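Local coordinates for ThiJ/PfpI family protein (Pseudomonas syringae pv. tomato, PDB 3EWN), which is of unknown function but belongs to the DJ-1/PfpI family, whose members share the alpha/beta fold of class I glutamine amidotransferases, at residues 18-24 with 189-194; 83-89 with 116-122; 136-142 with 166-172. The contacts are given in a common frame with arbitrary orientation. Numbering follows the deposited sequence.

Contacts 2 and 3 meet on one central sheet, their centres about 13 Å apart: strand 119-123 of contact 2 is the neighbour of strand 169-172 of contact 3, and probable hydrogen bonds join I120 N to N168 O and S122 O to G172 N, both at 2.9 Å. Contact 1 lies at the periphery, its centre about 17 Å from that of contact 2 and about 23 Å from that of contact 3. It abuts contact 2 through E24 CA, 3.4 Å from T86 OG1, and L189 CD2, 3.7 Å from Y119 CE2. In DJ-1/PfpI relatives the strand equivalent to 119-123 leads into the nucleophile elbow, and here probably does too.

Contact 1. Residues 18-24 with 189-194; sequences VPWMGDE and LRDQTY
Residues 18-24 form an irregular loop: V18 is extended, P19 centres an inverse gamma turn (-76/76) with W20 N bonded to V18 O at 2.8 Å, and W20 takes helical angles before M21 and G22 extend again. Opposite, helix 177-189 ends and R190 leaves helical geometry (-116/-106); D191 is the N-cap of helix 192-201, its OD1 accepting from Y194 N at 2.8 Å. CA atoms approach at P19-R190 (5.8 Å), V18-Y194 (6.6 Å) and E24-L189 (8.3 Å). Residues 18-24 cover the junction between helices 177-189 and 192-201 just before strand 25-29 of the central sheet. R190 (m, m, t) reaches across in a bidentate salt bridge, NE to E24 OE2 at 2.8 Å and NH2 to E24 OE1 at 2.9 Å; NH1 bonds P19 O at 3.1 Å and, weakly, W20 O at 2.8 Å, while NH2 also serves M50 O. G22 CA lies over the guanidinium, 3.1 Å from R190 NH2, where a CB would clash. Water 1 links E24 OE2 (2.7 Å) to L189 O (2.9 Å). Y194, its OH bonded to S48 O, packs obliquely on W20 (Y194 CE1 to W20 CE3 3.7 Å), and V18 CG2 meets T193 CG2 at 3.8 Å.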
loop_
_atom_site.group_PDB
_atom_site.type_symbol
_atom_site.label_atom_id
_atom_site.label_comp_id
_atom_site.label_asym_id
_atom_site.label_seq_id
_atom_site.Cartn_x
_atom_site.Cartn_y
_atom_site.Cartn_z
ATOM N N VAL A 18 10.767 17.863 18.354
ATOM C CA VAL A 18 10.003 17.249 17.271
ATOM C C VAL A 18 8.516 17.357 17.611
ATOM O O VAL A 18 8.111 17.053 18.731
ATOM C CB VAL A 18 10.356 15.748 17.109
ATOM C CG1 VAL A 18 9.486 15.118 16.033
ATOM C CG2 VAL A 18 11.830 15.589 16.774
ATOM N N PRO A 19 7.686 17.805 16.655
ATOM C CA PRO A 19 6.250 17.924 16.931
ATOM C C PRO A 19 5.549 16.562 16.922
ATOM O O PRO A 19 4.848 16.212 15.971
ATOM C CB PRO A 19 5.764 18.850 15.815
ATOM C CG PRO A 19 6.676 18.512 14.683
ATOM C CD PRO A 19 8.025 18.410 15.355
ATOM N N TRP A 20 5.745 15.800 17.994
ATOM C CA TRP A 20 5.160 14.468 18.119
ATOM C C TRP A 20 3.641 14.452 18.015
ATOM O O TRP A 20 3.071 13.587 17.347
ATOM C CB TRP A 20 5.587 13.826 19.444
ATOM C CG TRP A 20 7.063 13.602 19.523
ATOM C CD1 TRP A 20 7.941 14.183 20.395
ATOM C CD2 TRP A 20 7.847 12.785 18.649
ATOM N NE1 TRP A 20 9.226 13.781 20.111
ATOM C CE2 TRP A 20 9.195 12.923 19.044
ATOM C CE3 TRP A 20 7.539 11.952 17.564
ATOM C CZ2 TRP A 20 10.237 12.258 18.391
ATOM C CZ3 TRP A 20 8.575 11.292 16.914
ATOM C CH2 TRP A 20 9.911 11.452 17.330
HETATM N N MSE A 21 2.993 15.406 18.679
HETATM C CA MSE A 21 1.536 15.496 18.670
HETATM C C MSE A 21 0.992 16.474 17.641
HETATM O O MSE A 21 1.606 17.495 17.336
HETATM C CB MSE A 21 1.008 15.901 20.053
HETATM C CG MSE A 21 0.829 14.764 21.041
HETATM SE SE MSE A 21 -0.446 13.445 20.426
HETATM C CE MSE A 21 -1.920 14.585 20.085
ATOM N N GLY A 22 -0.180 16.140 17.111
ATOM C CA GLY A 22 -0.829 16.980 16.125
ATOM C C GLY A 22 -2.329 16.802 16.238
ATOM O O GLY A 22 -2.797 15.971 17.014
ATOM N N ASP A 23 -3.090 17.570 15.465
ATOM C CA ASP A 23 -4.545 17.477 15.516
ATOM C C ASP A 23 -5.150 17.582 14.121
ATOM O O ASP A 23 -6.248 18.113 13.947
ATOM C CB ASP A 23 -5.097 18.590 16.406
ATOM C CG ASP A 23 -4.907 19.970 15.801
ATOM O OD1 ASP A 23 -3.839 20.223 15.205
ATOM O OD2 ASP A 23 -5.824 20.806 15.930
ATOM N N GLU A 24 -4.434 17.061 13.129
ATOM C CA GLU A 24 -4.901 17.118 11.750
ATOM C C GLU A 24 -6.197 16.348 11.509
ATOM O O GLU A 24 -6.440 15.300 12.110
ATOM C CB GLU A 24 -3.826 16.580 10.794
ATOM C CG GLU A 24 -2.519 17.362 10.807
ATOM C CD GLU A 24 -1.501 16.811 11.791
ATOM O OE1 GLU A 24 -1.863 15.972 12.645
ATOM O OE2 GLU A 24 -0.326 17.225 11.710
ATOM N N LEU A 189 3.446 18.515 7.336
ATOM C CA LEU A 189 2.559 18.635 8.492
ATOM C C LEU A 189 3.279 18.722 9.841
ATOM O O LEU A 189 2.841 19.442 10.742
ATOM C CB LEU A 189 1.569 17.465 8.492
ATOM C CG LEU A 189 0.636 17.464 7.275
ATOM C CD1 LEU A 189 -0.150 16.156 7.213
ATOM C CD2 LEU A 189 -0.301 18.659 7.353
ATOM N N ARG A 190 4.376 17.986 9.985
ATOM C CA ARG A 190 5.148 18.003 11.226
ATOM C C ARG A 190 6.511 18.589 10.868
ATOM O O ARG A 190 6.624 19.794 10.670
ATOM C CB ARG A 190 5.270 16.581 11.785
ATOM C CG ARG A 190 3.917 15.927 12.096
ATOM C CD ARG A 190 3.093 16.754 13.079
ATOM N NE ARG A 190 1.753 16.201 13.282
ATOM C CZ ARG A 190 1.459 15.201 14.108
ATOM N NH1 ARG A 190 2.408 14.624 14.838
ATOM N NH2 ARG A 190 0.211 14.763 14.190
ATOM N N ASP A 191 7.546 17.759 10.797
ATOM C CA ASP A 191 8.858 18.253 10.385
ATOM C C ASP A 191 9.642 17.115 9.744
ATOM O O ASP A 191 9.159 15.989 9.689
ATOM C CB ASP A 191 9.630 18.910 11.552
ATOM C CG ASP A 191 10.151 17.919 12.578
ATOM O OD1 ASP A 191 10.049 16.693 12.371
ATOM O OD2 ASP A 191 10.683 18.389 13.608
ATOM N N GLN A 192 10.837 17.398 9.244
ATOM C CA GLN A 192 11.608 16.357 8.575
ATOM C C GLN A 192 12.017 15.198 9.470
ATOM O O GLN A 192 12.050 14.046 9.031
ATOM C CB GLN A 192 12.855 16.953 7.924
ATOM C CG GLN A 192 13.602 15.945 7.072
ATOM C CD GLN A 192 14.704 16.575 6.257
ATOM O OE1 GLN A 192 14.577 17.708 5.800
ATOM N NE2 GLN A 192 15.784 15.832 6.042
ATOM N N THR A 193 12.335 15.492 10.724
ATOM C CA THR A 193 12.742 14.436 11.639
ATOM C C THR A 193 11.608 13.441 11.856
ATOM O O THR A 193 11.833 12.229 11.906
ATOM C CB THR A 193 13.169 15.007 12.993
ATOM O OG1 THR A 193 14.237 15.942 12.793
ATOM C CG2 THR A 193 13.648 13.888 13.913
ATOM N N TYR A 194 10.390 13.955 11.989
ATOM C CA TYR A 194 9.237 13.088 12.196
ATOM C C TYR A 194 9.108 12.194 10.967
ATOM O O TYR A 194 8.908 10.984 11.083
ATOM C CB TYR A 194 7.967 13.924 12.370
ATOM C CG TYR A 194 6.781 13.152 12.910
ATOM C CD1 TYR A 194 6.332 13.360 14.212
ATOM C CD2 TYR A 194 6.116 12.213 12.126
ATOM C CE1 TYR A 194 5.252 12.655 14.723
ATOM C CE2 TYR A 194 5.029 11.498 12.630
ATOM C CZ TYR A 194 4.605 11.727 13.927
ATOM O OH TYR A 194 3.526 11.040 14.429
HETATM O O HOH W 1 -0.012 19.841 11.160
#

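Contact 2. Residues 83-89 with 116-122; sequences RDLTVLF and RAKYITS
R83 lays its guanidinium flat on that of R116, centres 3.7 Å apart and planes at 17°. Acceptors gather round R116: NE makes a salt bridge with D84 OD1 at 2.9 Å, R116 NH2 bonds R83 O at 3.0 Å, and D112 pairs with R116 NH2. Water 2 joins L85 O (3.0 Å) to R116 O (2.6 Å). Beyond, the chains run parallel, V87 beside Y119, L88 beside I120 and F89 beside T121, with strand axes 4.8 Å apart at -23°. K118 N to L85 O (3.1 Å) leads into the ladder, comprising Y119 N to T86 O (2.9 Å), L88 N to Y119 O (3.0 Å) and T121 N to L88 O (2.8 Å); T121 OG1 (chi1 p) also donates to L88 O at 2.9 Å. V87, Y119 and T121 face helix 177-189, V87 CG2 lying 4.1 Å from Y119 CD2. On the other face I120 packs against helix 126-132. With helices 95-100 and 104-114 intervening, this is a beta-alpha-beta crossover at the centre of the Rossmann-like DJ-1/PfpI sheet.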
loop_
_atom_site.group_PDB
_atom_site.type_symbol
_atom_site.label_atom_id
_atom_site.label_comp_id
_atom_site.label_asym_id
_atom_site.label_seq_id
_atom_site.Cartn_x
_atom_site.Cartn_y
_atom_site.Cartn_z
ATOM N N ARG A 83 -16.569 19.469 8.128
ATOM C CA ARG A 83 -16.637 20.554 7.150
ATOM C C ARG A 83 -15.278 21.173 6.833
ATOM O O ARG A 83 -14.982 21.468 5.675
ATOM C CB ARG A 83 -17.577 21.649 7.656
ATOM C CG ARG A 83 -19.045 21.253 7.696
ATOM C CD ARG A 83 -19.764 21.707 6.441
ATOM N NE ARG A 83 -19.700 23.160 6.290
ATOM C CZ ARG A 83 -20.109 23.821 5.212
ATOM N NH1 ARG A 83 -20.618 23.163 4.177
ATOM N NH2 ARG A 83 -20.003 25.143 5.166
ATOM N N ASP A 84 -14.467 21.393 7.864
ATOM C CA ASP A 84 -13.142 21.982 7.684
ATOM C C ASP A 84 -12.077 20.915 7.909
ATOM O O ASP A 84 -11.994 20.327 8.985
ATOM C CB ASP A 84 -12.938 23.144 8.659
ATOM C CG ASP A 84 -13.989 24.228 8.505
ATOM O OD1 ASP A 84 -14.720 24.228 7.492
ATOM O OD2 ASP A 84 -14.080 25.093 9.400
ATOM N N LEU A 85 -11.257 20.679 6.889
ATOM C CA LEU A 85 -10.219 19.655 6.949
ATOM C C LEU A 85 -8.802 20.186 6.791
ATOM O O LEU A 85 -8.584 21.245 6.205
ATOM C CB LEU A 85 -10.463 18.629 5.842
ATOM C CG LEU A 85 -11.823 17.933 5.827
ATOM C CD1 LEU A 85 -12.083 17.340 4.446
ATOM C CD2 LEU A 85 -11.857 16.860 6.902
ATOM N N THR A 86 -7.839 19.433 7.317
ATOM C CA THR A 86 -6.438 19.799 7.173
ATOM C C THR A 86 -6.052 19.293 5.789
ATOM O O THR A 86 -5.356 19.971 5.029
ATOM C CB THR A 86 -5.558 19.085 8.213
ATOM O OG1 THR A 86 -6.060 19.361 9.525
ATOM C CG2 THR A 86 -4.116 19.562 8.107
ATOM N N VAL A 87 -6.529 18.094 5.463
ATOM C CA VAL A 87 -6.241 17.481 4.172
ATOM C C VAL A 87 -7.436 16.782 3.533
ATOM O O VAL A 87 -8.160 16.041 4.193
ATOM C CB VAL A 87 -5.116 16.427 4.288
ATOM C CG1 VAL A 87 -4.846 15.810 2.917
ATOM C CG2 VAL A 87 -3.855 17.060 4.847
ATOM N N LEU A 88 -7.637 17.038 2.244
ATOM C CA LEU A 88 -8.695 16.384 1.475
ATOM C C LEU A 88 -7.885 15.554 0.492
ATOM O O LEU A 88 -6.964 16.072 -0.133
ATOM C CB LEU A 88 -9.551 17.405 0.721
ATOM C CG LEU A 88 -10.634 16.817 -0.201
ATOM C CD1 LEU A 88 -11.609 15.940 0.596
ATOM C CD2 LEU A 88 -11.379 17.945 -0.885
ATOM N N PHE A 89 -8.214 14.273 0.354
ATOM C CA PHE A 89 -7.447 13.392 -0.525
ATOM C C PHE A 89 -8.308 12.479 -1.383
ATOM O O PHE A 89 -9.326 11.970 -0.923
ATOM C CB PHE A 89 -6.515 12.525 0.332
ATOM C CG PHE A 89 -5.874 11.386 -0.416
ATOM C CD1 PHE A 89 -4.643 11.551 -1.044
ATOM C CD2 PHE A 89 -6.505 10.148 -0.494
ATOM C CE1 PHE A 89 -4.047 10.496 -1.737
ATOM C CE2 PHE A 89 -5.920 9.088 -1.185
ATOM C CZ PHE A 89 -4.688 9.262 -1.808
ATOM N N ARG A 116 -12.436 24.767 1.624
ATOM C CA ARG A 116 -11.920 25.114 2.943
ATOM C C ARG A 116 -10.736 24.276 3.432
ATOM O O ARG A 116 -10.129 24.602 4.450
ATOM C CB ARG A 116 -13.049 25.032 3.970
ATOM C CG ARG A 116 -14.208 25.984 3.707
ATOM C CD ARG A 116 -15.277 25.820 4.773
ATOM N NE ARG A 116 -15.819 24.467 4.774
ATOM C CZ ARG A 116 -16.659 23.997 3.859
ATOM N NH1 ARG A 116 -17.068 24.777 2.864
ATOM N NH2 ARG A 116 -17.078 22.740 3.929
ATOM N N ALA A 117 -10.401 23.208 2.714
ATOM C CA ALA A 117 -9.295 22.348 3.126
ATOM C C ALA A 117 -7.950 23.062 3.055
ATOM O O ALA A 117 -7.683 23.806 2.113
ATOM C CB ALA A 117 -9.264 21.085 2.255
ATOM N N LYS A 118 -7.102 22.835 4.054
ATOM C CA LYS A 118 -5.782 23.463 4.082
ATOM C C LYS A 118 -4.947 22.919 2.924
ATOM O O LYS A 118 -4.195 23.655 2.278
ATOM C CB LYS A 118 -5.089 23.176 5.418
ATOM C CG LYS A 118 -3.820 23.984 5.637
ATOM C CD LYS A 118 -3.219 23.735 7.018
ATOM C CE LYS A 118 -1.944 24.552 7.215
ATOM N NZ LYS A 118 -1.309 24.322 8.545
ATOM N N TYR A 119 -5.090 21.624 2.664
ATOM C CA TYR A 119 -4.373 20.972 1.575
ATOM C C TYR A 119 -5.351 20.157 0.744
ATOM O O TYR A 119 -6.205 19.462 1.288
ATOM C CB TYR A 119 -3.296 20.036 2.121
ATOM C CG TYR A 119 -2.199 20.724 2.899
ATOM C CD1 TYR A 119 -1.140 21.361 2.246
ATOM C CD2 TYR A 119 -2.216 20.736 4.293
ATOM C CE1 TYR A 119 -0.126 21.989 2.967
ATOM C CE2 TYR A 119 -1.207 21.359 5.022
ATOM C CZ TYR A 119 -0.169 21.981 4.352
ATOM O OH TYR A 119 0.829 22.595 5.072
ATOM N N ILE A 120 -5.218 20.262 -0.577
ATOM C CA ILE A 120 -6.051 19.527 -1.524
ATOM C C ILE A 120 -5.068 18.585 -2.203
ATOM O O ILE A 120 -4.127 19.023 -2.867
ATOM C CB ILE A 120 -6.692 20.488 -2.541
ATOM C CG1 ILE A 120 -7.686 21.397 -1.809
ATOM C CG2 ILE A 120 -7.370 19.705 -3.659
ATOM C CD1 ILE A 120 -8.325 22.455 -2.686
ATOM N N THR A 121 -5.285 17.288 -2.039
ATOM C CA THR A 121 -4.348 16.312 -2.572
ATOM C C THR A 121 -4.981 15.122 -3.270
ATOM O O THR A 121 -6.175 14.868 -3.146
ATOM C CB THR A 121 -3.471 15.765 -1.437
ATOM O OG1 THR A 121 -4.287 14.985 -0.553
ATOM C CG2 THR A 121 -2.845 16.910 -0.639
ATOM N N SER A 122 -4.149 14.383 -3.992
ATOM C CA SER A 122 -4.594 13.190 -4.697
ATOM C C SER A 122 -3.374 12.420 -5.158
ATOM O O SER A 122 -2.255 12.936 -5.154
ATOM C CB SER A 122 -5.449 13.557 -5.918
ATOM O OG SER A 122 -4.669 14.159 -6.944
HETATM O O HOH W 2 -9.894 23.843 6.949
#

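Contact 3. Residues 136-142 with 166-172; sequences LKGYKAT and DRNRITG
Two tight turns bring the segments together. L136-Y139 is a type II turn (Y139 N to L136 O 3.3 Å) with G138 at 82/9, a backbone conformation that calls for glycine. D166-R169 is a type II' turn with R167 at 59/-124; D166 N bonds R169 O at 2.8 Å and R169 N bonds D166 O at 2.9 Å, closing a beta hairpin. CA atoms come nearest at K140-D166 and A141-T171, both 5.8 Å, but no backbone ladder joins the segments; side chains of 166-172 bond to the backbone of 136-142, and Y139 stacks between two arginines. D166 (chi1 t) uses both carboxylate oxygens: OD2 accepts from K140 N at 2.8 Å and R167 NH1 at 3.0 Å, while OD1 takes R167 NE at 2.8 Å. R167 NH1 also bonds G138 O weakly at 3.1 Å. The Y139 ring (chi1 m) is sandwiched between two guanidiniums in cation-pi stacks, R167 CZ and R169 CZ each 3.8 Å from its centroid on opposite faces. R169 NH1 donates to N168 OD1 at 2.7 Å, and R169 NE to L135 O. Water 3 connects Y139 OH (2.6 Å) with N168 OD1 (2.9 Å). Further along, T171 OG1 accepts from T142 N at 3.0 Å and meets water 4 at 2.7 Å, which donates to K140 O at 2.8 Å; T142 OG1 is bonded to A161 O. Strand 140-141 pairs with 157-158 in a small separate sheet, whereas strand 169-172 lies between 119-123 and 163-166 in the main one, with I170 turned onto helix 177-189.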
loop_
_atom_site.group_PDB
_atom_site.type_symbol
_atom_site.label_atom_id
_atom_site.label_comp_id
_atom_site.label_asym_id
_atom_site.label_seq_id
_atom_site.Cartn_x
_atom_site.Cartn_y
_atom_site.Cartn_z
ATOM N N LEU A 136 -8.613 22.359 -9.570
ATOM C CA LEU A 136 -7.299 22.536 -10.181
ATOM C C LEU A 136 -7.263 23.656 -11.215
ATOM O O LEU A 136 -6.519 23.579 -12.193
ATOM C CB LEU A 136 -6.839 21.227 -10.837
ATOM C CG LEU A 136 -6.748 19.975 -9.958
ATOM C CD1 LEU A 136 -6.403 18.776 -10.837
ATOM C CD2 LEU A 136 -5.694 20.165 -8.874
ATOM N N LYS A 137 -8.051 24.703 -10.992
ATOM C CA LYS A 137 -8.100 25.825 -11.925
ATOM C C LYS A 137 -6.812 26.633 -11.858
ATOM O O LYS A 137 -6.590 27.392 -10.912
ATOM C CB LYS A 137 -9.299 26.725 -11.609
ATOM C CG LYS A 137 -10.648 26.039 -11.752
ATOM C CD LYS A 137 -11.793 27.012 -11.501
ATOM C CE LYS A 137 -13.129 26.293 -11.489
ATOM N NZ LYS A 137 -13.327 25.487 -12.725
ATOM N N GLY A 138 -5.961 26.455 -12.864
ATOM C CA GLY A 138 -4.694 27.165 -12.911
ATOM C C GLY A 138 -3.599 26.531 -12.070
ATOM O O GLY A 138 -2.534 27.116 -11.897
ATOM N N TYR A 139 -3.854 25.331 -11.557
ATOM C CA TYR A 139 -2.884 24.630 -10.716
ATOM C C TYR A 139 -2.088 23.565 -11.449
ATOM O O TYR A 139 -2.636 22.819 -12.260
ATOM C CB TYR A 139 -3.597 23.949 -9.543
ATOM C CG TYR A 139 -4.107 24.898 -8.493
ATOM C CD1 TYR A 139 -3.304 25.272 -7.420
ATOM C CD2 TYR A 139 -5.384 25.452 -8.592
ATOM C CE1 TYR A 139 -3.760 26.183 -6.469
ATOM C CE2 TYR A 139 -5.846 26.353 -7.657
ATOM C CZ TYR A 139 -5.033 26.719 -6.599
ATOM O OH TYR A 139 -5.497 27.620 -5.674
ATOM N N LYS A 140 -0.791 23.497 -11.161
ATOM C CA LYS A 140 0.048 22.465 -11.751
ATOM C C LYS A 140 -0.340 21.196 -11.002
ATOM O O LYS A 140 -0.621 21.236 -9.803
ATOM C CB LYS A 140 1.533 22.766 -11.513
ATOM C CG LYS A 140 2.098 23.858 -12.389
ATOM C CD LYS A 140 3.509 24.236 -11.952
ATOM C CE LYS A 140 4.462 23.053 -11.991
ATOM N NZ LYS A 140 5.811 23.437 -11.479
ATOM N N ALA A 141 -0.365 20.073 -11.704
ATOM C CA ALA A 141 -0.722 18.816 -11.070
ATOM C C ALA A 141 -0.288 17.651 -11.934
ATOM O O ALA A 141 -0.162 17.780 -13.151
ATOM C CB ALA A 141 -2.230 18.758 -10.830
ATOM N N THR A 142 -0.049 16.512 -11.294
ATOM C CA THR A 142 0.361 15.319 -12.015
ATOM C C THR A 142 -0.735 14.267 -11.880
ATOM O O THR A 142 -1.789 14.532 -11.308
ATOM C CB THR A 142 1.708 14.773 -11.479
ATOM O OG1 THR A 142 2.125 13.660 -12.282
ATOM C CG2 THR A 142 1.576 14.324 -10.036
ATOM N N ASP A 166 1.769 22.920 -5.867
ATOM C CA ASP A 166 1.486 24.254 -6.379
ATOM C C ASP A 166 0.592 24.866 -5.312
ATOM O O ASP A 166 -0.591 24.532 -5.216
ATOM C CB ASP A 166 0.748 24.171 -7.712
ATOM C CG ASP A 166 0.433 25.539 -8.293
ATOM O OD1 ASP A 166 0.703 26.559 -7.623
ATOM O OD2 ASP A 166 -0.092 25.590 -9.421
ATOM N N ARG A 167 1.160 25.760 -4.512
ATOM C CA ARG A 167 0.419 26.381 -3.433
ATOM C C ARG A 167 -0.076 25.267 -2.506
ATOM O O ARG A 167 0.729 24.470 -2.023
ATOM C CB ARG A 167 -0.729 27.220 -4.005
ATOM C CG ARG A 167 -0.241 28.559 -4.579
ATOM C CD ARG A 167 -1.231 29.148 -5.572
ATOM N NE ARG A 167 -1.188 28.440 -6.848
ATOM C CZ ARG A 167 -2.070 28.608 -7.825
ATOM N NH1 ARG A 167 -1.946 27.919 -8.952
ATOM N NH2 ARG A 167 -3.080 29.459 -7.669
ATOM N N ASN A 168 -1.379 25.184 -2.260
ATOM C CA ASN A 168 -1.868 24.142 -1.367
ATOM C C ASN A 168 -2.399 22.905 -2.091
ATOM O O ASN A 168 -3.147 22.118 -1.518
ATOM C CB ASN A 168 -2.925 24.716 -0.421
ATOM C CG ASN A 168 -4.255 24.924 -1.095
ATOM O OD1 ASN A 168 -4.322 25.311 -2.262
ATOM N ND2 ASN A 168 -5.331 24.678 -0.356
ATOM N N ARG A 169 -2.008 22.745 -3.352
ATOM C CA ARG A 169 -2.399 21.583 -4.145
ATOM C C ARG A 169 -1.170 20.692 -4.252
ATOM O O ARG A 169 -0.145 21.112 -4.784
ATOM C CB ARG A 169 -2.827 21.993 -5.560
ATOM C CG ARG A 169 -4.325 22.177 -5.765
ATOM C CD ARG A 169 -4.892 23.308 -4.918
ATOM N NE ARG A 169 -6.228 23.676 -5.381
ATOM C CZ ARG A 169 -6.992 24.601 -4.812
ATOM N NH1 ARG A 169 -6.558 25.259 -3.745
ATOM N NH2 ARG A 169 -8.184 24.882 -5.320
ATOM N N ILE A 170 -1.266 19.469 -3.742
ATOM C CA ILE A 170 -0.146 18.539 -3.813
ATOM C C ILE A 170 -0.655 17.233 -4.407
ATOM O O ILE A 170 -1.554 16.595 -3.857
ATOM C CB ILE A 170 0.465 18.297 -2.417
ATOM C CG1 ILE A 170 0.880 19.643 -1.809
ATOM C CG2 ILE A 170 1.671 17.363 -2.534
ATOM C CD1 ILE A 170 1.455 19.571 -0.411
ATOM N N THR A 171 -0.087 16.847 -5.545
ATOM C CA THR A 171 -0.512 15.630 -6.220
ATOM C C THR A 171 0.636 14.666 -6.489
ATOM O O THR A 171 1.769 15.078 -6.742
ATOM C CB THR A 171 -1.214 15.961 -7.565
ATOM O OG1 THR A 171 -0.381 16.830 -8.347
ATOM C CG2 THR A 171 -2.553 16.638 -7.319
ATOM N N GLY A 172 0.330 13.375 -6.411
ATOM C CA GLY A 172 1.328 12.355 -6.667
ATOM C C GLY A 172 0.996 11.660 -7.972
ATOM O O GLY A 172 -0.161 11.635 -8.386
HETATM O O HOH W 3 -4.231 27.957 -3.459
HETATM O O HOH W 4 -0.639 19.447 -7.609
#